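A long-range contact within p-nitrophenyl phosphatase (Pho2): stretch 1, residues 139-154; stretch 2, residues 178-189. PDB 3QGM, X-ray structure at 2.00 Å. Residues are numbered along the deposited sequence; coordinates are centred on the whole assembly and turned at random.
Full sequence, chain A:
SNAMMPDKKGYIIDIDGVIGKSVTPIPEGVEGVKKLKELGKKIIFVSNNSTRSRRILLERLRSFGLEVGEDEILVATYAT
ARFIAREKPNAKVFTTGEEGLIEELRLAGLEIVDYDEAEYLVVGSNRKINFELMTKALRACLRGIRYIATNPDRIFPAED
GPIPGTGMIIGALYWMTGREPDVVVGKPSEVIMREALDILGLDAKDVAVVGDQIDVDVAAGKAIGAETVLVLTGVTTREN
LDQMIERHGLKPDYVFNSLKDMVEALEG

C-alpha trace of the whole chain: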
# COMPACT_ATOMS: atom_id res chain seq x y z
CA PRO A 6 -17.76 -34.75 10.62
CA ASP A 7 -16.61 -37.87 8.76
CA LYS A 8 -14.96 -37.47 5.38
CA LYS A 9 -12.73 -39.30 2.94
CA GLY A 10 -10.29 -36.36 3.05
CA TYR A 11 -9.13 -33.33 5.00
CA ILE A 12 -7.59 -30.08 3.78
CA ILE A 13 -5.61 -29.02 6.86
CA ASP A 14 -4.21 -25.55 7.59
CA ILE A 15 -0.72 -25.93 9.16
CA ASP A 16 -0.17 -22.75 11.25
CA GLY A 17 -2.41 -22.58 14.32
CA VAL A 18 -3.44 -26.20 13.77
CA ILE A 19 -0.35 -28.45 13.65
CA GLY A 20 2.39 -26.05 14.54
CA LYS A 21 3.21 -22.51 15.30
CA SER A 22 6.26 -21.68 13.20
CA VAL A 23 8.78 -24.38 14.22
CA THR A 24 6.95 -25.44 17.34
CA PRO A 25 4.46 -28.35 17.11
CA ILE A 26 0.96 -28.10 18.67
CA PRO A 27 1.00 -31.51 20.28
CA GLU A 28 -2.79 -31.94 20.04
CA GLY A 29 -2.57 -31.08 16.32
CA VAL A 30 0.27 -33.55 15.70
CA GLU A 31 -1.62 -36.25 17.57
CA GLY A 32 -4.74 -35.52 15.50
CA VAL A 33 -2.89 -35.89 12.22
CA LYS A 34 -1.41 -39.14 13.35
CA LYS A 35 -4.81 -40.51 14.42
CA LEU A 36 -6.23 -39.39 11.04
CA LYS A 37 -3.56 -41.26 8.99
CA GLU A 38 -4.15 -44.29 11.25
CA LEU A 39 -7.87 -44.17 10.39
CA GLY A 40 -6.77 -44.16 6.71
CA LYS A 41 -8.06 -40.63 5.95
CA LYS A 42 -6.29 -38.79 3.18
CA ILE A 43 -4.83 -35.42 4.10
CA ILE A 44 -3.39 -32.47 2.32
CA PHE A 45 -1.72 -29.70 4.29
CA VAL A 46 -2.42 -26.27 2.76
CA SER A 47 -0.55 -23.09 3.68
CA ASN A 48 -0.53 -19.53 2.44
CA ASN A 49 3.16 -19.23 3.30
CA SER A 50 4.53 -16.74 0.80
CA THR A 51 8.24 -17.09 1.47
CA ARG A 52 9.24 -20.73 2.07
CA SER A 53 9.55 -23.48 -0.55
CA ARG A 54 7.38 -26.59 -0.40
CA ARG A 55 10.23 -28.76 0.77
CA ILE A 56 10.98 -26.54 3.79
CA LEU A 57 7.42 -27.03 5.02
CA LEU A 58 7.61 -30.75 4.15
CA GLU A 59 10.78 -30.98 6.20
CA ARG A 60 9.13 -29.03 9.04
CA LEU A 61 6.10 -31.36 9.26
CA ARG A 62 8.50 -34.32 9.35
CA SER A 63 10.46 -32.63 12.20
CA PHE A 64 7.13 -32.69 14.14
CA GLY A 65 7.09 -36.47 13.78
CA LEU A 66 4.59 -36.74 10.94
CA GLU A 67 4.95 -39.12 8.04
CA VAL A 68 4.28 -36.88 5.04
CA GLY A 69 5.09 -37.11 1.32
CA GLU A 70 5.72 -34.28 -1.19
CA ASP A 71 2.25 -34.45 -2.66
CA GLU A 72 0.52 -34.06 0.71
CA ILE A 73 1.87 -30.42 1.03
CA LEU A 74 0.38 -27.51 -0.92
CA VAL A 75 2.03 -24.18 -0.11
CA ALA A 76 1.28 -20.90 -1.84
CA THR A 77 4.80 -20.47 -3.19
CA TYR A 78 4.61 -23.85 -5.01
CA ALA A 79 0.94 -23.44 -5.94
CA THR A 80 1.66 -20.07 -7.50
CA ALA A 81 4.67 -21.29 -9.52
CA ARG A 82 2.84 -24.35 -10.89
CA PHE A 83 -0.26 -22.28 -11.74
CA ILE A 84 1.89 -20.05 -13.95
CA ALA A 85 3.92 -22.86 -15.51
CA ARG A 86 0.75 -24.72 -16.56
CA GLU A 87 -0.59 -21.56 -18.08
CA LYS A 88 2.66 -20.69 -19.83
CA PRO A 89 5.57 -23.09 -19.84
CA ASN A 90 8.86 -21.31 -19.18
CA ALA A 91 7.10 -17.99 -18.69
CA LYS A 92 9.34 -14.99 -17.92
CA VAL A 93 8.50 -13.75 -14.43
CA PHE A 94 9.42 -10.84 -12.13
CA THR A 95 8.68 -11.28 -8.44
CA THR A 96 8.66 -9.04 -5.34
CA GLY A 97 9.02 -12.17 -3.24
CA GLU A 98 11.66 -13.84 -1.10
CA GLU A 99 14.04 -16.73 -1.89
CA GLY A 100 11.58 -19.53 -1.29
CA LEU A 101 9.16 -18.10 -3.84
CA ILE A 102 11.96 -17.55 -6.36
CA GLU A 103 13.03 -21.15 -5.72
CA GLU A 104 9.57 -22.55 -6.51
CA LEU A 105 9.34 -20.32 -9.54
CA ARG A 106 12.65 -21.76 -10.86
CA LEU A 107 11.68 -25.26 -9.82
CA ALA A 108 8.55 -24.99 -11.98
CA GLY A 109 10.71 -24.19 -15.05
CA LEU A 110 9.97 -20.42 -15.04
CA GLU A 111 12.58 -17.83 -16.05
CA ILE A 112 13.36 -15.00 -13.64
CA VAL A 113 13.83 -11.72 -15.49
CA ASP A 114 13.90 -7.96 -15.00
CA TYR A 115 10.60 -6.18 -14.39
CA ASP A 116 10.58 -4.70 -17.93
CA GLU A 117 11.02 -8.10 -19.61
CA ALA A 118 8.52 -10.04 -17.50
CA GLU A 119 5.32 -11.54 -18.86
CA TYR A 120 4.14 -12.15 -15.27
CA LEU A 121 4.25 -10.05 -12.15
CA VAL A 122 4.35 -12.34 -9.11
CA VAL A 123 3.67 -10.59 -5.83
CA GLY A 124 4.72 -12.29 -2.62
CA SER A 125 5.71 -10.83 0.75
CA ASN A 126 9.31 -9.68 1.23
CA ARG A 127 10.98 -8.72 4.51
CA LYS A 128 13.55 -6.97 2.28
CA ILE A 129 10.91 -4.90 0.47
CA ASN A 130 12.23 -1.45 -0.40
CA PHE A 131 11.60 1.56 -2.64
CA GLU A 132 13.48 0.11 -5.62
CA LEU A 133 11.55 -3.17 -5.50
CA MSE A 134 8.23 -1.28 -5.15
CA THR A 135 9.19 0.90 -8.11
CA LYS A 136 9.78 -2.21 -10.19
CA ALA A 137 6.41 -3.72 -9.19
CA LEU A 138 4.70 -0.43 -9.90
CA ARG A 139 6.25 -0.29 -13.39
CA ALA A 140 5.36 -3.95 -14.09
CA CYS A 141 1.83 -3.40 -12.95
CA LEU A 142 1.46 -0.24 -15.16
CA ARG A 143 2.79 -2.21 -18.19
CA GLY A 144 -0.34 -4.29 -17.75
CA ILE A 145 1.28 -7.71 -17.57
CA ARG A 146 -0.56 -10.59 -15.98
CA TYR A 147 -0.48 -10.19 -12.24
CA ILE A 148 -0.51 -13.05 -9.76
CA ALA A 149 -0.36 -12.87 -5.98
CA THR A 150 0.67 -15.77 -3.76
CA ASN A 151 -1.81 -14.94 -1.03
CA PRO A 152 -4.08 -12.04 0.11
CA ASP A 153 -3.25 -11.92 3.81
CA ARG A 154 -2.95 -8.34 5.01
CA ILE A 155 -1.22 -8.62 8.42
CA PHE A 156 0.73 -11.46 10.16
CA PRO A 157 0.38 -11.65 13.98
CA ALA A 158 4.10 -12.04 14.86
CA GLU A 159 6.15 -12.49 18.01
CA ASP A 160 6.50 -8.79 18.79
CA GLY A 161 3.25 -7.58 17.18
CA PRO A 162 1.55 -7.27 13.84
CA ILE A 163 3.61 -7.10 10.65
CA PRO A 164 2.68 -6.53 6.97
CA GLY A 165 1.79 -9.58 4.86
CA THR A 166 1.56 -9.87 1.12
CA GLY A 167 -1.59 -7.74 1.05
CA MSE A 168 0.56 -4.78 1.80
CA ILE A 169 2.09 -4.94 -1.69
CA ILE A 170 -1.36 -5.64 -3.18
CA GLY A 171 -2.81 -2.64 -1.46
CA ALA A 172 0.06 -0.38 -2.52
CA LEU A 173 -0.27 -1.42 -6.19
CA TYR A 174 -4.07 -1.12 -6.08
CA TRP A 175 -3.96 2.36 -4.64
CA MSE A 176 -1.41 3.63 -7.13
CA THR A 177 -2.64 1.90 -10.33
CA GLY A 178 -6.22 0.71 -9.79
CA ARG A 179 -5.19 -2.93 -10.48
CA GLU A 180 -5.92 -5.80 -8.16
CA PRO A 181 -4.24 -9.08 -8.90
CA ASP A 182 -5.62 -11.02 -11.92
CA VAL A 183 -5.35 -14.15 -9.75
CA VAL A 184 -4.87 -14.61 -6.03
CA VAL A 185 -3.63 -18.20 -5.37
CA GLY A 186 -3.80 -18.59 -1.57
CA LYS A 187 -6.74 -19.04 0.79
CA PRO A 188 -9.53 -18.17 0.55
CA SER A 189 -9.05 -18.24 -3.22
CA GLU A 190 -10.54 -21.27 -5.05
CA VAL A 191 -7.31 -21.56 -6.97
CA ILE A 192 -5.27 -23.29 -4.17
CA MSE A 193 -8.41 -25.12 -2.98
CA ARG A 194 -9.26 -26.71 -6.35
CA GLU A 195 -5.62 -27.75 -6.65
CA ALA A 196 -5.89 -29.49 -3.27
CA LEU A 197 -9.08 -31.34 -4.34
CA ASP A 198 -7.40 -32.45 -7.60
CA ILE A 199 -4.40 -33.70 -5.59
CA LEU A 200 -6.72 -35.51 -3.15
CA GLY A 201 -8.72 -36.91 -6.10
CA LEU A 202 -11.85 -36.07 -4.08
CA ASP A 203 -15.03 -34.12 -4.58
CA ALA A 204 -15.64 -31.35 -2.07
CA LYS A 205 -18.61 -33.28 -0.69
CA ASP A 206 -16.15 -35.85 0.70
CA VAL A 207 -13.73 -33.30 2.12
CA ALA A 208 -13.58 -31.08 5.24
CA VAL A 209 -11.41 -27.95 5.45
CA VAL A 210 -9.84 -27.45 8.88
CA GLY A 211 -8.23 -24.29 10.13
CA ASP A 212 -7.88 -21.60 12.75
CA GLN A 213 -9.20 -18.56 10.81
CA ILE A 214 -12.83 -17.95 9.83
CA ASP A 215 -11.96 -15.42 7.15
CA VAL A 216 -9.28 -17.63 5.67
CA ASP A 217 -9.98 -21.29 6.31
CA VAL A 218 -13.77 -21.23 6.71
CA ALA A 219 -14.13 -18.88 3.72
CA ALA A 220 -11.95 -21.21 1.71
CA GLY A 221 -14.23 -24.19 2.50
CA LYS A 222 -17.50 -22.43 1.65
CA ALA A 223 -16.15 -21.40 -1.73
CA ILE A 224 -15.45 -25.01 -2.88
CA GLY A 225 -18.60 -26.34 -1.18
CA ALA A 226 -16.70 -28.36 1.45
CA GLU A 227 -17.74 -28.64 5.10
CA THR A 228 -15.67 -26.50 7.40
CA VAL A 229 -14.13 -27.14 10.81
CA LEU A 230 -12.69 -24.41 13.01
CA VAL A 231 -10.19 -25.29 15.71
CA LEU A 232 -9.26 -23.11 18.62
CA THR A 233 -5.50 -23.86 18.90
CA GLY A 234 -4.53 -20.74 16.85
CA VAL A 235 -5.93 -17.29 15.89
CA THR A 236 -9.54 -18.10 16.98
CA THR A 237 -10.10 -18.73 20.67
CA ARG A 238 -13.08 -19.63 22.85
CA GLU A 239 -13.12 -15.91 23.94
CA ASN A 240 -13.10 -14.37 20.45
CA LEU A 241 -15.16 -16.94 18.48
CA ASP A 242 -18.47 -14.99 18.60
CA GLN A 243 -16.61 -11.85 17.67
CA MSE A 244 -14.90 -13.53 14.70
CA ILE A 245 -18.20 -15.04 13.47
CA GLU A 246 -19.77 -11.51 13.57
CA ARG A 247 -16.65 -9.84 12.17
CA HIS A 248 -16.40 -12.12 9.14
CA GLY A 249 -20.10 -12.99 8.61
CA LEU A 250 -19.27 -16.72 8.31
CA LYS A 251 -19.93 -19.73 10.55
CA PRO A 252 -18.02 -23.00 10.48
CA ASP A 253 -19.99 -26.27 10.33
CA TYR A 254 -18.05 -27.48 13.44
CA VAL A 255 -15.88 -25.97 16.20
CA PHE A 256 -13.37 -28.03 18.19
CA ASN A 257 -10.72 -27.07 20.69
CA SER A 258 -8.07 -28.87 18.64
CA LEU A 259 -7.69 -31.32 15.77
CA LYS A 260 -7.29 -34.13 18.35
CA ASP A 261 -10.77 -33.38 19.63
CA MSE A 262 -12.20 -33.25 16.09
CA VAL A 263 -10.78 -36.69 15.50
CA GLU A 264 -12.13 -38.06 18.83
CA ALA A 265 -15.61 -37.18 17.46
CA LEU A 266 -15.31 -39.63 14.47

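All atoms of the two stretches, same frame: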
# COMPACT_ATOMS: atom_id res chain seq x y z
N ARG A 139 6.08 -0.38 -11.93
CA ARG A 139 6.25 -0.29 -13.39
C ARG A 139 5.71 -1.53 -14.09
O ARG A 139 5.07 -1.42 -15.13
CB ARG A 139 7.71 -0.01 -13.71
CG ARG A 139 8.12 1.38 -13.19
CD ARG A 139 9.58 1.67 -13.45
NE ARG A 139 9.96 2.96 -12.96
CZ ARG A 139 11.21 3.42 -12.94
NH1 ARG A 139 12.21 2.68 -13.42
NH2 ARG A 139 11.44 4.64 -12.47
N ALA A 140 5.94 -2.71 -13.53
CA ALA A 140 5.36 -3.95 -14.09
C ALA A 140 3.83 -3.94 -14.14
O ALA A 140 3.17 -4.37 -15.12
CB ALA A 140 5.86 -5.15 -13.26
N CYS A 141 3.26 -3.42 -13.08
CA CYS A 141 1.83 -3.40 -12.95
C CYS A 141 1.21 -2.42 -14.00
O CYS A 141 0.26 -2.75 -14.70
CB CYS A 141 1.53 -3.02 -11.51
SG CYS A 141 -0.11 -3.25 -11.03
N LEU A 142 1.84 -1.25 -14.17
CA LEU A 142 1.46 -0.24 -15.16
C LEU A 142 1.69 -0.71 -16.62
O LEU A 142 0.98 -0.27 -17.49
CB LEU A 142 2.23 1.07 -14.96
CG LEU A 142 1.86 2.00 -13.79
CD1 LEU A 142 2.96 3.01 -13.66
CD2 LEU A 142 0.51 2.68 -14.01
N ARG A 143 2.66 -1.59 -16.86
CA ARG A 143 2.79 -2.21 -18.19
C ARG A 143 1.61 -3.10 -18.53
O ARG A 143 1.38 -3.40 -19.67
CB ARG A 143 4.06 -3.04 -18.32
CG ARG A 143 5.32 -2.27 -18.54
CD ARG A 143 6.47 -3.27 -18.54
NE ARG A 143 6.26 -4.21 -19.61
CZ ARG A 143 6.61 -5.49 -19.60
NH1 ARG A 143 7.23 -6.06 -18.55
NH2 ARG A 143 6.34 -6.19 -20.67
N GLY A 144 0.90 -3.56 -17.52
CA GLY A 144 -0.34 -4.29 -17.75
C GLY A 144 -0.16 -5.78 -17.92
O GLY A 144 -1.10 -6.49 -18.29
N ILE A 145 1.03 -6.27 -17.56
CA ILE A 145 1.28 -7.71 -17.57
C ILE A 145 0.44 -8.45 -16.54
O ILE A 145 -0.10 -7.88 -15.60
CB ILE A 145 2.81 -8.03 -17.44
CG1 ILE A 145 3.38 -7.69 -16.06
CG2 ILE A 145 3.59 -7.22 -18.53
CD1 ILE A 145 4.88 -8.06 -15.88
N ARG A 146 0.26 -9.73 -16.79
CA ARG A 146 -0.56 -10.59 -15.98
C ARG A 146 0.02 -10.60 -14.56
O ARG A 146 1.22 -10.69 -14.39
CB ARG A 146 -0.55 -12.00 -16.59
CG ARG A 146 -1.34 -13.05 -15.83
CD ARG A 146 -2.05 -13.96 -16.88
NE ARG A 146 -2.80 -15.06 -16.29
CZ ARG A 146 -4.07 -14.98 -15.90
NH1 ARG A 146 -4.77 -13.85 -16.04
NH2 ARG A 146 -4.66 -16.05 -15.38
N TYR A 147 -0.85 -10.55 -13.58
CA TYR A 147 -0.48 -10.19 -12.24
C TYR A 147 -1.05 -11.24 -11.29
O TYR A 147 -2.25 -11.36 -11.11
CB TYR A 147 -0.97 -8.75 -11.99
CG TYR A 147 -0.98 -8.21 -10.58
CD1 TYR A 147 -0.26 -8.82 -9.55
CD2 TYR A 147 -1.68 -7.05 -10.30
CE1 TYR A 147 -0.29 -8.30 -8.25
CE2 TYR A 147 -1.72 -6.52 -9.01
CZ TYR A 147 -1.02 -7.13 -7.99
OH TYR A 147 -1.11 -6.60 -6.73
N ILE A 148 -0.15 -12.02 -10.70
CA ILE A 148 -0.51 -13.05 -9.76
C ILE A 148 0.00 -12.73 -8.36
O ILE A 148 1.15 -12.30 -8.18
CB ILE A 148 0.11 -14.40 -10.16
CG1 ILE A 148 0.00 -14.60 -11.68
CG2 ILE A 148 -0.64 -15.52 -9.41
CD1 ILE A 148 -1.40 -14.88 -12.14
N ALA A 149 -0.81 -12.99 -7.37
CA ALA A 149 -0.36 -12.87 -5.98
C ALA A 149 -0.43 -14.25 -5.31
O ALA A 149 -1.34 -15.03 -5.53
CB ALA A 149 -1.18 -11.84 -5.22
N THR A 150 0.56 -14.52 -4.48
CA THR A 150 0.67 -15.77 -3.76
C THR A 150 -0.47 -15.96 -2.78
O THR A 150 -1.05 -17.05 -2.65
CB THR A 150 2.04 -15.82 -3.02
OG1 THR A 150 2.20 -14.63 -2.22
CG2 THR A 150 3.22 -15.90 -4.01
N ASN A 151 -0.81 -14.88 -2.08
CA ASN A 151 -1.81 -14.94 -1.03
C ASN A 151 -2.32 -13.52 -0.72
O ASN A 151 -1.61 -12.55 -1.02
CB ASN A 151 -1.20 -15.57 0.24
CG ASN A 151 -0.13 -14.73 0.86
OD1 ASN A 151 0.91 -14.48 0.25
ND2 ASN A 151 -0.32 -14.36 2.13
N PRO A 152 -3.54 -13.39 -0.16
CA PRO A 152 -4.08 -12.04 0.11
C PRO A 152 -3.85 -11.47 1.49
O PRO A 152 -4.22 -10.31 1.71
CB PRO A 152 -5.58 -12.20 -0.08
CG PRO A 152 -5.85 -13.72 0.25
CD PRO A 152 -4.55 -14.46 -0.02
N ASP A 153 -3.23 -12.23 2.40
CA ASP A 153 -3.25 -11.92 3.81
C ASP A 153 -2.63 -10.52 4.04
O ASP A 153 -1.57 -10.19 3.52
CB ASP A 153 -2.52 -13.01 4.60
CG ASP A 153 -3.15 -14.42 4.37
OD1 ASP A 153 -4.13 -14.74 5.08
OD2 ASP A 153 -2.77 -15.12 3.38
N ARG A 154 -3.33 -9.70 4.80
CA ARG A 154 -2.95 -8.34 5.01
C ARG A 154 -1.87 -8.14 6.07
O ARG A 154 -0.92 -7.44 5.81
CB ARG A 154 -4.18 -7.55 5.40
CG ARG A 154 -5.01 -7.21 4.19
CD ARG A 154 -6.40 -6.87 4.57
NE ARG A 154 -7.14 -6.49 3.38
CZ ARG A 154 -7.66 -7.35 2.49
NH1 ARG A 154 -7.54 -8.67 2.66
NH2 ARG A 154 -8.30 -6.88 1.43
N GLY A 178 -4.87 1.23 -9.60
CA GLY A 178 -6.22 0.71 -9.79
C GLY A 178 -6.28 -0.78 -10.07
O GLY A 178 -7.35 -1.33 -10.08
N ARG A 179 -5.16 -1.47 -10.22
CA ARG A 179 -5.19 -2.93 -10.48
C ARG A 179 -5.15 -3.75 -9.21
O ARG A 179 -4.25 -3.57 -8.37
CB ARG A 179 -3.98 -3.38 -11.31
CG ARG A 179 -3.95 -2.81 -12.68
CD ARG A 179 -2.91 -3.54 -13.49
NE ARG A 179 -3.24 -4.93 -13.76
CZ ARG A 179 -2.37 -5.80 -14.32
NH1 ARG A 179 -1.14 -5.43 -14.64
NH2 ARG A 179 -2.73 -7.03 -14.55
N GLU A 180 -6.07 -4.70 -9.09
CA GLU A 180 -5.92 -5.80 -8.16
C GLU A 180 -5.24 -6.93 -8.89
O GLU A 180 -5.14 -6.91 -10.12
CB GLU A 180 -7.28 -6.27 -7.68
CG GLU A 180 -8.04 -5.15 -6.97
CD GLU A 180 -9.33 -5.63 -6.46
OE1 GLU A 180 -9.32 -6.31 -5.41
OE2 GLU A 180 -10.32 -5.38 -7.14
N PRO A 181 -4.80 -7.95 -8.15
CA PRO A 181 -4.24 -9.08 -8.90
C PRO A 181 -5.26 -9.72 -9.85
O PRO A 181 -6.47 -9.78 -9.54
CB PRO A 181 -3.84 -10.07 -7.78
CG PRO A 181 -3.60 -9.20 -6.60
CD PRO A 181 -4.69 -8.14 -6.70
N ASP A 182 -4.77 -10.21 -11.01
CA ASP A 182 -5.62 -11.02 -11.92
C ASP A 182 -6.05 -12.33 -11.23
O ASP A 182 -7.18 -12.81 -11.40
CB ASP A 182 -4.86 -11.32 -13.24
CG ASP A 182 -4.52 -10.03 -14.02
OD1 ASP A 182 -5.43 -9.18 -14.13
OD2 ASP A 182 -3.39 -9.85 -14.51
N VAL A 183 -5.14 -12.88 -10.42
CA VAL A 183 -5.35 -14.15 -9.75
C VAL A 183 -4.68 -14.05 -8.39
O VAL A 183 -3.54 -13.67 -8.30
CB VAL A 183 -4.69 -15.31 -10.53
CG1 VAL A 183 -4.88 -16.65 -9.80
CG2 VAL A 183 -5.27 -15.39 -11.95
N VAL A 184 -5.44 -14.35 -7.34
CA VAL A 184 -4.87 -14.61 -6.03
C VAL A 184 -4.90 -16.14 -5.84
O VAL A 184 -5.95 -16.77 -6.02
CB VAL A 184 -5.70 -13.92 -4.98
CG1 VAL A 184 -5.14 -14.21 -3.57
CG2 VAL A 184 -5.79 -12.34 -5.26
N VAL A 185 -3.76 -16.74 -5.49
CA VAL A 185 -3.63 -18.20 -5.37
C VAL A 185 -4.12 -18.70 -4.01
O VAL A 185 -4.95 -19.63 -3.95
CB VAL A 185 -2.20 -18.63 -5.68
CG1 VAL A 185 -2.01 -20.17 -5.57
CG2 VAL A 185 -1.85 -18.13 -7.08
N GLY A 186 -3.65 -18.06 -2.93
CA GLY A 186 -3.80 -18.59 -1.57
C GLY A 186 -5.23 -18.52 -1.04
O GLY A 186 -6.08 -17.86 -1.64
N LYS A 187 -5.46 -19.15 0.10
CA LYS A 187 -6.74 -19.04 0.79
C LYS A 187 -7.13 -17.60 1.10
O LYS A 187 -6.30 -16.84 1.60
CB LYS A 187 -6.72 -19.85 2.09
CG LYS A 187 -6.50 -21.41 1.88
CD LYS A 187 -6.34 -22.11 3.23
CE LYS A 187 -5.03 -21.80 3.92
NZ LYS A 187 -4.98 -22.46 5.25
N PRO A 188 -8.42 -17.24 0.89
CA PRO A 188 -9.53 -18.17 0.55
C PRO A 188 -9.79 -18.43 -0.94
O PRO A 188 -10.81 -19.05 -1.31
CB PRO A 188 -10.75 -17.50 1.19
CG PRO A 188 -10.44 -16.03 1.08
CD PRO A 188 -8.93 -15.93 1.33
N SER A 189 -8.87 -18.00 -1.80
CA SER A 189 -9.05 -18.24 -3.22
C SER A 189 -9.35 -19.72 -3.56
O SER A 189 -8.84 -20.64 -2.92
CB SER A 189 -7.86 -17.80 -3.99
OG SER A 189 -8.10 -18.02 -5.35
O HOH W 1 -2.99 -4.85 -6.44
O HOH W 2 -6.23 -14.93 3.49

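Strand 146-149 pairs in parallel with strand 183-184, and the register follows from the backbone hydrogen bonds. Ala 149 N donates to Val 183 O (3.0 Å, 169° at the hydrogen) and Val 185 N to Ala 149 O (3.0 Å, 163°), pairing Ala 149 with Val 184; the first of these bonds, with a weak one from Val 183 N to Tyr 147 O (3.3 Å), pairs Ile 148 with Val 183. Together the stretches bury 821 Å².

Arg 179 has the largest area covered by the other stretch, 115 Å². Its m, t, p chi angles carry the guanidinium to the end of the helix, where two carbonyls lie near its plane: NH1 donates to Cys 141 O at 3.0 Å and to Ile 145 O at 2.8 Å, and NH2 reaches Ile 145 O at 3.0 Å. Between the two acceptors the helix ends in a Schellman motif at Gly 144, whose N also donates to Cys 141 O (3.0 Å) and whose positive phi (89°) would jam a CB against the preceding carbonyl. Asp 182, chi1 m, joins the cluster: its OD2 forms a salt bridge with Arg 179 NH2 (2.9 Å) and accepts from Tyr 147 N (2.8 Å), so one carboxylate ties charge to strand backbone.

Tyr 147, chi1 t at 167°, points toward the second stretch and lays its ring against Pro 181. Pro 181 CA stands 3.6 Å from the Tyr 147 ring centroid, 13° off the normal, a CH-pi contact over the face. A water links the buried ring's hydroxyl to the other backbone, accepting from Tyr 147 OH (2.6 Å) and donating to Arg 179 O (2.6 Å).

Beyond it, side chains alternate. Ile 148, m at both chi angles, brings CD1 to 3.7 Å from Val 183 CB on their shared face; on the other, Ala 149 CB packs 3.8 Å from Pro 181 CG. Val 184, chi1 t, sets CG1 3.6 Å from Pro 152 CD. Gly 186 must stay bare: an ideal CB would lie 2.8 Å from Thr 150 O.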